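Local coordinates for DUF3992 domain-containing protein (Bacillus cereus, PDB 7A02), which appears to serve as the building block of disulfide-linked pili, the appendages borne on the surface of Bacillus endospores, at residues I62-G67 and R90-V95; I45-Y50 and F108-R113; A29-A34 and G99-E104; L51-G56 and V79-S84. All coordinates share one frame; numbering follows the deposited sequence.

All four contacts belong to one jelly-roll sandwich of two four-stranded antiparallel sheets. Contact 2 pairs neighbouring strands of one sheet and contact 1 those of the other. Their centres lie about 12 Å apart, and they meet in the core where Phe92 CZ stands 3.6 Å from Ala47 CB. Contact 4 continues the strand of contact 2, its centre about 18 Å further on; the two touch through Phe108 CD1 and Leu51 CD1 at 3.7 Å. Contact 3 joins two loops about 13 Å from contact 4, centre to centre, with Glu104 CG 3.7 Å from Gly56 CA. Contacts 2 and 4 also touch a second subunit, which places them at an assembly interface.

Contact 1. Residues I62-G67 and R90-V95; sequences IVFYSG and RRFDTV
Phe64 and Phe92 form the tight side of this contact. Their side chains lie side by side and point the same way, with the edge of Phe64 turned to the face of Phe92; the centroids are 5.6 Å apart and the planes stand at 79°, a T-shaped pair. In Phe92, CG sits between the backbone N and the carbonyl carbon (chi1 61°); the ring packs on Ala47 of the other sheet. Val95 fills in beside them: its CG2 lies 3.7 Å from Phe64 CD2, and its CG1 is 3.7 Å from Ile62 CG1 while also standing over the rim of one Phe64 face.

The other surface is looser. Thr94 OG1 approaches Tyr65 CB at 3.4 Å, but the tyrosine ring leads away from 90-95. Towards the exposed Gly67 the touch dwindles to Asp93 CB near the glycine N.

Tyr65 N donates to Thr94 O (2.9 Å, 173°), and Thr94 N returns to Tyr65 O at 2.9 Å. Asp93 N also faces Tyr65 O, although its very short separation is doubtful; two residues opposite one define a classic beta bulge at the start of strand 94-98 of the jelly roll.

Contact 2. Residues I45-Y50 and F108-R113; sequences IYASGY and FCMTIR
Tyr50 and Cys109 face each other as an antiparallel hydrogen-bonded pair, and these two residues have the most surface buried by the contact. Cys109 CB lies over one face of the Tyr50 ring, 4.0 Å from its centroid and 27° off the normal, a CH-pi contact. Cys109 SG approaches the same ring only obliquely, at 4.8 Å from the centroid. Between the backbones, Tyr50 N donates to Cys109 O at 3.3 Å, while the return bond is weak.

Strands 46-55 and 104-114 are the two inner strands of one jelly-roll sheet, and their short segments run 158° apart. Within this ladder Ser48 O takes two donors: Thr111 N at 2.9 Å, nearly along the C=O axis, and Thr111 OG1 at 3.3 Å from above the carbonyl plane. The hydroxyl of Ser48 turns instead to Asp21 of a second subunit.

Arg113, the third large contributor, donates from its N to Tyr46 O at 2.8 Å and lays CB 3.8 Å from that oxygen. Its extended chain then leaves the pair, and NE forms a salt bridge with Asp21 of the second subunit.

Contact 3. Residues A29-A34 and G99-E104; sequences AAATAA and GTAAAE
The carboxylate of Glu104, the one flat side-chain group here, reaches back towards Ala29 and closes on its own loop. At its edge OE2 uses the syn lone pair, on the side of OE1, to accept a bond from Thr100 N at 3.0 Å; the N-H...O angle of 133° makes this a bent bond. OE1 lies 3.6 Å from Ala29 O, a contact between two acceptors and not a bond. The glutamate gets there by folding: CG lies anti to the carbonyl carbon and the chain bends at chi2 (90°), which turns CD back toward Thr100 of its own loop.

The other flat groups are peptides. Ala29 N donates to Glu104 O at 2.9 Å and 166°, whereas the bond from Gly99 N to Ala30 O is weak. These links tie the loop between strands 19-29 and 34-38 to the loop between 94-98 and 104-114, two connections that cross between the sheets at one end of the jelly roll. Beyond the strands both chains turn sharply, with Ala31 and Ala101 each at the centre of an inverse gamma turn.

The methyl groups of these two central residues meet, Ala31 CB to Ala101 CB at 3.7 Å, on the solvent-facing part of the contact. Further in, the buried Ala29 sets its CB 4.2 Å from Gly99 CA.

Contact 4. Residues L51-G56 and V79-S84; sequences LKVDTG and VATGSS
Gly82 N donates to Val53 O at 3.1 Å with an N-H...O angle of 153°, the donor tilted 27° from the carbonyl plane. It is the firmer of two backbone bonds here, that from Val53 N to Ser83 O being weak. Together they dock a type II beta turn, Ala80 to Ser83, against strand 46-55 of the jelly roll; this turn lies in the loop that leads from strand 72-79 in one sheet to strand 84-90 in the other. Gly82 holds the third position of the turn with a positive phi (87°), as glycine commonly does in type II turns. Its carbonyl O accepts a hydrogen bond from Thr28 OG1 of a second subunit, so the same turn takes part in the assembly.

Val53 points into the bend and splits its two methyls. CG2 meets Val79 CG1 at 3.7 Å, the two side chains sliding past each other in opposite directions, while CG1 lies 3.8 Å from Thr81 CA. Trp27 of strand 19-29 packs on Val53 as well.

At the start of strand 84-90, Lys52 and Ser84 make a non-hydrogen-bonded pair. Ser84 OG lies alongside the lysine stem, 3.4 Å from Lys52 CB; the chain bends at chi3 and chi4, and NZ forms a salt bridge with Glu107. Within the turn, Thr81 CG2, anti to its backbone N, rests 3.4 Å from Gly56 O.

Contact 1. Residues I62-G67 and R90-V95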
loop_
_atom_site.group_PDB
_atom_site.type_symbol
_atom_site.label_atom_id
_atom_site.label_comp_id
_atom_site.label_asym_id
_atom_site.label_seq_id
_atom_site.Cartn_x
_atom_site.Cartn_y
_atom_site.Cartn_z
ATOM N N ILE A 62 34.854 10.093 44.309
ATOM C CA ILE A 62 34.253 10.822 43.199
ATOM C C ILE A 62 32.741 10.760 43.350
ATOM O O ILE A 62 32.181 9.695 43.642
ATOM C CB ILE A 62 34.712 10.262 41.841
ATOM C CG1 ILE A 62 34.273 11.183 40.707
ATOM C CG2 ILE A 62 34.234 8.844 41.623
ATOM C CD1 ILE A 62 34.939 10.884 39.402
ATOM N N VAL A 63 32.083 11.909 43.198
ATOM C CA VAL A 63 30.642 12.014 43.379
ATOM C C VAL A 63 30.040 12.759 42.198
ATOM O O VAL A 63 30.528 13.829 41.821
ATOM C CB VAL A 63 30.280 12.725 44.695
ATOM C CG1 VAL A 63 28.789 12.733 44.883
ATOM C CG2 VAL A 63 30.940 12.040 45.864
ATOM N N PHE A 64 28.975 12.198 41.627
ATOM C CA PHE A 64 28.200 12.843 40.574
ATOM C C PHE A 64 26.956 13.466 41.190
ATOM O O PHE A 64 26.234 12.803 41.937
ATOM C CB PHE A 64 27.785 11.841 39.497
ATOM C CG PHE A 64 28.933 11.178 38.797
ATOM C CD1 PHE A 64 29.608 10.132 39.384
ATOM C CD2 PHE A 64 29.314 11.584 37.538
ATOM C CE1 PHE A 64 30.650 9.522 38.738
ATOM C CE2 PHE A 64 30.355 10.972 36.893
ATOM C CZ PHE A 64 31.021 9.943 37.494
ATOM N N TYR A 65 26.698 14.729 40.868
ATOM C CA TYR A 65 25.601 15.482 41.455
ATOM C C TYR A 65 24.631 15.929 40.378
ATOM O O TYR A 65 25.038 16.452 39.335
ATOM C CB TYR A 65 26.106 16.711 42.199
ATOM C CG TYR A 65 26.772 16.407 43.509
ATOM C CD1 TYR A 65 26.057 15.872 44.560
ATOM C CD2 TYR A 65 28.116 16.653 43.692
ATOM C CE1 TYR A 65 26.660 15.594 45.755
ATOM C CE2 TYR A 65 28.728 16.378 44.882
ATOM C CZ TYR A 65 27.996 15.850 45.912
ATOM O OH TYR A 65 28.609 15.572 47.109
ATOM N N SER A 66 23.345 15.737 40.650
ATOM C CA SER A 66 22.266 16.224 39.801
ATOM C C SER A 66 21.538 17.320 40.561
ATOM O O SER A 66 20.860 17.045 41.554
ATOM C CB SER A 66 21.310 15.100 39.423
ATOM O OG SER A 66 20.056 15.626 39.040
ATOM N N GLY A 67 21.680 18.556 40.102
ATOM C CA GLY A 67 21.055 19.669 40.778
ATOM C C GLY A 67 22.012 20.408 41.683
ATOM O O GLY A 67 21.666 20.757 42.814
ATOM N N ARG A 90 23.969 8.927 33.550
ATOM C CA ARG A 90 23.121 9.883 32.856
ATOM C C ARG A 90 22.488 10.831 33.864
ATOM O O ARG A 90 22.431 10.543 35.059
ATOM C CB ARG A 90 22.000 9.214 32.078
ATOM C CG ARG A 90 21.044 8.480 32.958
ATOM C CD ARG A 90 19.846 8.043 32.178
ATOM N NE ARG A 90 18.854 7.438 33.052
ATOM C CZ ARG A 90 18.268 6.270 32.841
ATOM N NH1 ARG A 90 18.535 5.568 31.755
ATOM N NH2 ARG A 90 17.382 5.821 33.713
ATOM N N ARG A 91 21.981 11.952 33.355
ATOM C CA ARG A 91 21.381 13.011 34.168
ATOM C C ARG A 91 22.211 13.342 35.404
ATOM O O ARG A 91 21.842 13.041 36.536
ATOM C CB ARG A 91 19.938 12.702 34.570
ATOM C CG ARG A 91 18.887 13.172 33.576
ATOM C CD ARG A 91 17.673 12.272 33.442
ATOM N NE ARG A 91 17.867 10.991 32.785
ATOM C CZ ARG A 91 16.857 10.304 32.259
ATOM N NH1 ARG A 91 17.058 9.145 31.653
ATOM N NH2 ARG A 91 15.625 10.785 32.352
ATOM N N PHE A 92 23.348 13.982 35.167
ATOM C CA PHE A 92 24.143 14.565 36.231
ATOM C C PHE A 92 24.531 15.981 35.841
ATOM O O PHE A 92 24.574 16.333 34.662
ATOM C CB PHE A 92 25.393 13.734 36.532
ATOM C CG PHE A 92 26.324 13.598 35.373
ATOM C CD1 PHE A 92 26.145 12.604 34.441
ATOM C CD2 PHE A 92 27.386 14.457 35.225
ATOM C CE1 PHE A 92 26.996 12.479 33.381
ATOM C CE2 PHE A 92 28.240 14.334 34.169
ATOM C CZ PHE A 92 28.044 13.345 33.245
ATOM N N ASP A 93 24.815 16.797 36.848
ATOM C CA ASP A 93 25.072 18.211 36.635
ATOM C C ASP A 93 26.517 18.592 36.923
ATOM O O ASP A 93 27.111 19.362 36.169
ATOM C CB ASP A 93 24.117 19.031 37.510
ATOM C CG ASP A 93 24.157 20.508 37.201
ATOM O OD1 ASP A 93 24.943 20.925 36.328
ATOM O OD2 ASP A 93 23.390 21.262 37.835
ATOM N N THR A 94 27.106 18.073 37.997
ATOM C CA THR A 94 28.498 18.353 38.316
ATOM C C THR A 94 29.170 17.075 38.781
ATOM O O THR A 94 28.513 16.085 39.100
ATOM C CB THR A 94 28.643 19.423 39.401
ATOM O OG1 THR A 94 27.951 19.000 40.579
ATOM C CG2 THR A 94 28.075 20.746 38.942
ATOM N N VAL A 95 30.498 17.095 38.808
ATOM C CA VAL A 95 31.291 16.012 39.374
ATOM C C VAL A 95 32.311 16.620 40.320
ATOM O O VAL A 95 32.935 17.636 39.999
ATOM C CB VAL A 95 31.995 15.176 38.288
ATOM C CG1 VAL A 95 32.587 13.936 38.895
ATOM C CG2 VAL A 95 31.033 14.805 37.193
#

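Contact 2. Residues I45-Y50 and F108-R113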
loop_
_atom_site.group_PDB
_atom_site.type_symbol
_atom_site.label_atom_id
_atom_site.label_comp_id
_atom_site.label_asym_id
_atom_site.label_seq_id
_atom_site.Cartn_x
_atom_site.Cartn_y
_atom_site.Cartn_z
ATOM N N ILE A 45 22.149 13.694 28.745
ATOM C CA ILE A 45 23.589 13.509 28.696
ATOM C C ILE A 45 23.896 12.103 29.179
ATOM O O ILE A 45 23.312 11.623 30.150
ATOM C CB ILE A 45 24.319 14.591 29.524
ATOM C CG1 ILE A 45 25.816 14.535 29.257
ATOM C CG2 ILE A 45 24.036 14.437 30.994
ATOM C CD1 ILE A 45 26.552 15.727 29.760
ATOM N N TYR A 46 24.790 11.434 28.463
ATOM C CA TYR A 46 25.251 10.101 28.817
ATOM C C TYR A 46 26.765 10.122 28.755
ATOM O O TYR A 46 27.334 10.499 27.729
ATOM C CB TYR A 46 24.689 9.049 27.864
ATOM C CG TYR A 46 23.224 8.771 28.055
ATOM C CD1 TYR A 46 22.270 9.659 27.603
ATOM C CD2 TYR A 46 22.794 7.612 28.672
ATOM C CE1 TYR A 46 20.936 9.412 27.772
ATOM C CE2 TYR A 46 21.461 7.356 28.842
ATOM C CZ TYR A 46 20.538 8.259 28.390
ATOM O OH TYR A 46 19.201 8.012 28.559
ATOM N N ALA A 47 27.418 9.729 29.840
ATOM C CA ALA A 47 28.864 9.835 29.919
ATOM C C ALA A 47 29.464 8.529 30.401
ATOM O O ALA A 47 28.983 7.940 31.366
ATOM C CB ALA A 47 29.275 10.969 30.845
ATOM N N SER A 48 30.526 8.094 29.732
ATOM C CA SER A 48 31.286 6.918 30.121
ATOM C C SER A 48 32.744 7.306 30.288
ATOM O O SER A 48 33.235 8.213 29.616
ATOM C CB SER A 48 31.176 5.804 29.085
ATOM O OG SER A 48 29.843 5.359 28.954
ATOM N N GLY A 49 33.436 6.622 31.188
ATOM C CA GLY A 49 34.842 6.920 31.378
ATOM C C GLY A 49 35.448 6.176 32.541
ATOM O O GLY A 49 34.881 5.205 33.039
ATOM N N TYR A 50 36.623 6.643 32.963
ATOM C CA TYR A 50 37.334 6.045 34.083
ATOM C C TYR A 50 38.014 7.132 34.896
ATOM O O TYR A 50 38.228 8.250 34.426
ATOM C CB TYR A 50 38.380 5.021 33.629
ATOM C CG TYR A 50 39.503 5.596 32.799
ATOM C CD1 TYR A 50 39.498 5.485 31.428
ATOM C CD2 TYR A 50 40.576 6.237 33.391
ATOM C CE1 TYR A 50 40.512 6.002 30.674
ATOM C CE2 TYR A 50 41.590 6.759 32.642
ATOM C CZ TYR A 50 41.552 6.638 31.283
ATOM O OH TYR A 50 42.566 7.155 30.523
ATOM N N PHE A 108 41.724 11.687 34.451
ATOM C CA PHE A 108 40.268 11.626 34.335
ATOM C C PHE A 108 39.887 11.744 32.870
ATOM O O PHE A 108 40.151 12.777 32.251
ATOM C CB PHE A 108 39.623 12.734 35.149
ATOM C CG PHE A 108 38.133 12.773 35.054
ATOM C CD1 PHE A 108 37.363 11.850 35.726
ATOM C CD2 PHE A 108 37.500 13.748 34.316
ATOM C CE1 PHE A 108 35.996 11.890 35.648
ATOM C CE2 PHE A 108 36.133 13.789 34.238
ATOM C CZ PHE A 108 35.383 12.860 34.905
ATOM N N CYS A 109 39.268 10.703 32.325
ATOM C CA CYS A 109 38.857 10.647 30.929
ATOM C C CYS A 109 37.362 10.404 30.841
ATOM O O CYS A 109 36.811 9.621 31.616
ATOM C CB CYS A 109 39.600 9.544 30.185
ATOM S SG CYS A 109 38.882 9.081 28.598
ATOM N N MET A 110 36.703 11.063 29.889
ATOM C CA MET A 110 35.256 10.922 29.773
ATOM C C MET A 110 34.792 11.206 28.353
ATOM O O MET A 110 35.187 12.211 27.761
ATOM C CB MET A 110 34.550 11.858 30.752
ATOM C CG MET A 110 33.065 11.963 30.544
ATOM S SD MET A 110 32.303 13.190 31.611
ATOM C CE MET A 110 32.364 12.336 33.170
ATOM N N THR A 111 33.945 10.327 27.822
ATOM C CA THR A 111 33.265 10.539 26.551
ATOM C C THR A 111 31.797 10.846 26.806
ATOM O O THR A 111 31.156 10.202 27.636
ATOM C CB THR A 111 33.374 9.322 25.633
ATOM O OG1 THR A 111 32.969 8.151 26.342
ATOM C CG2 THR A 111 34.784 9.145 25.147
ATOM N N ILE A 112 31.269 11.820 26.075
ATOM C CA ILE A 112 29.971 12.416 26.358
ATOM C C ILE A 112 29.095 12.303 25.122
ATOM O O ILE A 112 29.522 12.666 24.024
ATOM C CB ILE A 112 30.121 13.889 26.769
ATOM C CG1 ILE A 112 31.056 14.005 27.964
ATOM C CG2 ILE A 112 28.784 14.492 27.078
ATOM C CD1 ILE A 112 31.783 15.312 28.030
ATOM N N ARG A 113 27.874 11.818 25.298
ATOM C CA ARG A 113 26.906 11.721 24.215
ATOM C C ARG A 113 25.750 12.670 24.471
ATOM O O ARG A 113 25.211 12.717 25.577
ATOM C CB ARG A 113 26.361 10.305 24.085
ATOM C CG ARG A 113 27.063 9.460 23.075
ATOM C CD ARG A 113 26.591 8.033 23.183
ATOM N NE ARG A 113 27.428 7.094 22.447
ATOM C CZ ARG A 113 27.616 7.110 21.135
ATOM N NH1 ARG A 113 27.012 8.011 20.376
ATOM N NH2 ARG A 113 28.400 6.205 20.576
#

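Contact 3. Residues A29-A34 and G99-E104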
loop_
_atom_site.group_PDB
_atom_site.type_symbol
_atom_site.label_atom_id
_atom_site.label_comp_id
_atom_site.label_asym_id
_atom_site.label_seq_id
_atom_site.Cartn_x
_atom_site.Cartn_y
_atom_site.Cartn_z
ATOM N N ALA A 29 44.137 16.584 44.045
ATOM C CA ALA A 29 43.035 16.627 44.993
ATOM C C ALA A 29 43.493 17.189 46.331
ATOM O O ALA A 29 44.482 16.721 46.900
ATOM C CB ALA A 29 42.446 15.233 45.195
ATOM N N ALA A 30 42.765 18.182 46.833
ATOM C CA ALA A 30 42.990 18.705 48.169
ATOM C C ALA A 30 42.035 18.027 49.148
ATOM O O ALA A 30 41.292 17.113 48.792
ATOM C CB ALA A 30 42.818 20.220 48.185
ATOM N N ALA A 31 42.050 18.471 50.402
ATOM C CA ALA A 31 41.127 17.914 51.391
ATOM C C ALA A 31 39.833 18.700 51.478
ATOM O O ALA A 31 39.339 18.987 52.569
ATOM C CB ALA A 31 41.810 17.843 52.751
ATOM N N THR A 32 39.250 19.016 50.326
ATOM C CA THR A 32 37.928 19.610 50.198
ATOM C C THR A 32 37.364 19.155 48.863
ATOM O O THR A 32 38.107 18.763 47.961
ATOM C CB THR A 32 37.951 21.144 50.245
ATOM O OG1 THR A 32 38.906 21.639 49.301
ATOM C CG2 THR A 32 38.281 21.665 51.632
ATOM N N ALA A 33 36.045 19.199 48.740
ATOM C CA ALA A 33 35.426 18.827 47.479
ATOM C C ALA A 33 35.845 19.809 46.397
ATOM O O ALA A 33 35.754 21.025 46.580
ATOM C CB ALA A 33 33.907 18.799 47.619
ATOM N N ALA A 34 36.313 19.285 45.270
ATOM C CA ALA A 34 36.763 20.112 44.161
ATOM C C ALA A 34 35.975 19.757 42.913
ATOM O O ALA A 34 35.817 18.574 42.593
ATOM C CB ALA A 34 38.257 19.928 43.909
ATOM N N GLY A 99 39.829 14.188 48.349
ATOM C CA GLY A 99 40.995 13.416 48.721
ATOM C C GLY A 99 41.550 13.855 50.063
ATOM O O GLY A 99 41.165 14.888 50.611
ATOM N N THR A 100 42.467 13.041 50.574
ATOM C CA THR A 100 43.159 13.347 51.813
ATOM C C THR A 100 44.044 14.576 51.601
ATOM O O THR A 100 44.344 14.970 50.472
ATOM C CB THR A 100 43.968 12.130 52.262
ATOM O OG1 THR A 100 43.108 10.987 52.312
ATOM C CG2 THR A 100 44.561 12.331 53.647
ATOM N N ALA A 101 44.467 15.201 52.694
ATOM C CA ALA A 101 45.352 16.361 52.600
ATOM C C ALA A 101 46.792 15.933 52.350
ATOM O O ALA A 101 47.726 16.360 53.023
ATOM C CB ALA A 101 45.242 17.204 53.864
ATOM N N ALA A 102 46.967 15.076 51.350
ATOM C CA ALA A 102 48.275 14.645 50.895
ATOM C C ALA A 102 48.480 14.932 49.419
ATOM O O ALA A 102 49.504 14.526 48.860
ATOM C CB ALA A 102 48.472 13.148 51.161
ATOM N N ALA A 103 47.527 15.606 48.776
ATOM C CA ALA A 103 47.626 16.021 47.380
ATOM C C ALA A 103 47.865 14.825 46.460
ATOM O O ALA A 103 48.881 14.726 45.773
ATOM C CB ALA A 103 48.713 17.083 47.203
ATOM N N GLU A 104 46.905 13.907 46.462
ATOM C CA GLU A 104 46.917 12.837 45.479
ATOM C C GLU A 104 46.720 13.425 44.093
ATOM O O GLU A 104 46.131 14.494 43.929
ATOM C CB GLU A 104 45.818 11.823 45.775
ATOM C CG GLU A 104 45.868 11.244 47.165
ATOM C CD GLU A 104 45.068 12.054 48.153
ATOM O OE1 GLU A 104 45.034 13.291 48.013
ATOM O OE2 GLU A 104 44.469 11.461 49.068
#

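Contact 4. Residues L51-G56 and V79-S84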
loop_
_atom_site.group_PDB
_atom_site.type_symbol
_atom_site.label_atom_id
_atom_site.label_comp_id
_atom_site.label_asym_id
_atom_site.label_seq_id
_atom_site.Cartn_x
_atom_site.Cartn_y
_atom_site.Cartn_z
ATOM N N LEU A 51 38.355 6.780 36.129
ATOM C CA LEU A 51 39.183 7.596 37.001
ATOM C C LEU A 51 40.335 6.739 37.493
ATOM O O LEU A 51 40.117 5.615 37.959
ATOM C CB LEU A 51 38.395 8.134 38.191
ATOM C CG LEU A 51 39.191 9.039 39.123
ATOM C CD1 LEU A 51 39.090 10.468 38.666
ATOM C CD2 LEU A 51 38.715 8.906 40.545
ATOM N N LYS A 52 41.549 7.267 37.379
ATOM C CA LYS A 52 42.761 6.584 37.808
ATOM C C LYS A 52 43.457 7.427 38.860
ATOM O O LYS A 52 43.740 8.604 38.625
ATOM C CB LYS A 52 43.702 6.337 36.632
ATOM C CG LYS A 52 45.034 5.754 37.055
ATOM C CD LYS A 52 45.804 5.114 35.911
ATOM C CE LYS A 52 45.750 5.912 34.621
ATOM N NZ LYS A 52 45.933 7.373 34.825
ATOM N N VAL A 53 43.746 6.827 40.006
ATOM C CA VAL A 53 44.463 7.495 41.082
ATOM C C VAL A 53 45.919 7.079 40.975
ATOM O O VAL A 53 46.265 5.918 41.211
ATOM C CB VAL A 53 43.880 7.152 42.455
ATOM C CG1 VAL A 53 44.748 7.727 43.540
ATOM C CG2 VAL A 53 42.484 7.698 42.570
ATOM N N ASP A 54 46.777 8.029 40.621
ATOM C CA ASP A 54 48.161 7.716 40.288
ATOM C C ASP A 54 49.055 7.735 41.521
ATOM O O ASP A 54 49.667 6.720 41.863
ATOM C CB ASP A 54 48.677 8.699 39.235
ATOM C CG ASP A 54 49.941 8.217 38.567
ATOM O OD1 ASP A 54 49.887 7.190 37.861
ATOM O OD2 ASP A 54 50.992 8.868 38.742
ATOM N N THR A 55 49.143 8.875 42.198
ATOM C CA THR A 55 50.025 8.981 43.350
ATOM C C THR A 55 49.296 9.629 44.514
ATOM O O THR A 55 48.317 10.354 44.338
ATOM C CB THR A 55 51.290 9.790 43.046
ATOM O OG1 THR A 55 50.934 11.135 42.722
ATOM C CG2 THR A 55 52.057 9.180 41.884
ATOM N N GLY A 56 49.804 9.362 45.708
ATOM C CA GLY A 56 49.271 9.865 46.950
ATOM C C GLY A 56 48.984 8.728 47.894
ATOM O O GLY A 56 49.418 7.591 47.691
ATOM N N VAL A 79 37.994 5.099 45.263
ATOM C CA VAL A 79 39.071 4.458 44.518
ATOM C C VAL A 79 40.341 4.506 45.355
ATOM O O VAL A 79 40.707 5.565 45.873
ATOM C CB VAL A 79 39.297 5.141 43.159
ATOM C CG1 VAL A 79 40.506 4.564 42.470
ATOM C CG2 VAL A 79 38.077 5.007 42.294
ATOM N N ALA A 80 41.007 3.362 45.486
ATOM C CA ALA A 80 42.267 3.295 46.202
ATOM C C ALA A 80 43.418 3.737 45.304
ATOM O O ALA A 80 43.287 3.835 44.084
ATOM C CB ALA A 80 42.515 1.882 46.721
ATOM N N THR A 81 44.564 4.000 45.923
ATOM C CA THR A 81 45.733 4.469 45.193
ATOM C C THR A 81 46.362 3.326 44.413
ATOM O O THR A 81 46.528 2.224 44.937
ATOM C CB THR A 81 46.756 5.071 46.149
ATOM O OG1 THR A 81 46.133 6.096 46.928
ATOM C CG2 THR A 81 47.905 5.674 45.377
ATOM N N GLY A 82 46.721 3.593 43.165
ATOM C CA GLY A 82 47.298 2.581 42.313
ATOM C C GLY A 82 46.303 1.743 41.546
ATOM O O GLY A 82 46.713 0.786 40.879
ATOM N N SER A 83 45.017 2.060 41.617
ATOM C CA SER A 83 43.977 1.336 40.906
ATOM C C SER A 83 43.069 2.329 40.190
ATOM O O SER A 83 43.245 3.543 40.285
ATOM C CB SER A 83 43.185 0.448 41.867
ATOM O OG SER A 83 42.188 -0.279 41.181
ATOM N N SER A 84 42.084 1.801 39.467
ATOM C CA SER A 84 41.208 2.616 38.642
ATOM C C SER A 84 39.771 2.156 38.822
ATOM O O SER A 84 39.501 1.106 39.407
ATOM C CB SER A 84 41.602 2.537 37.168
ATOM O OG SER A 84 42.891 3.075 36.958
#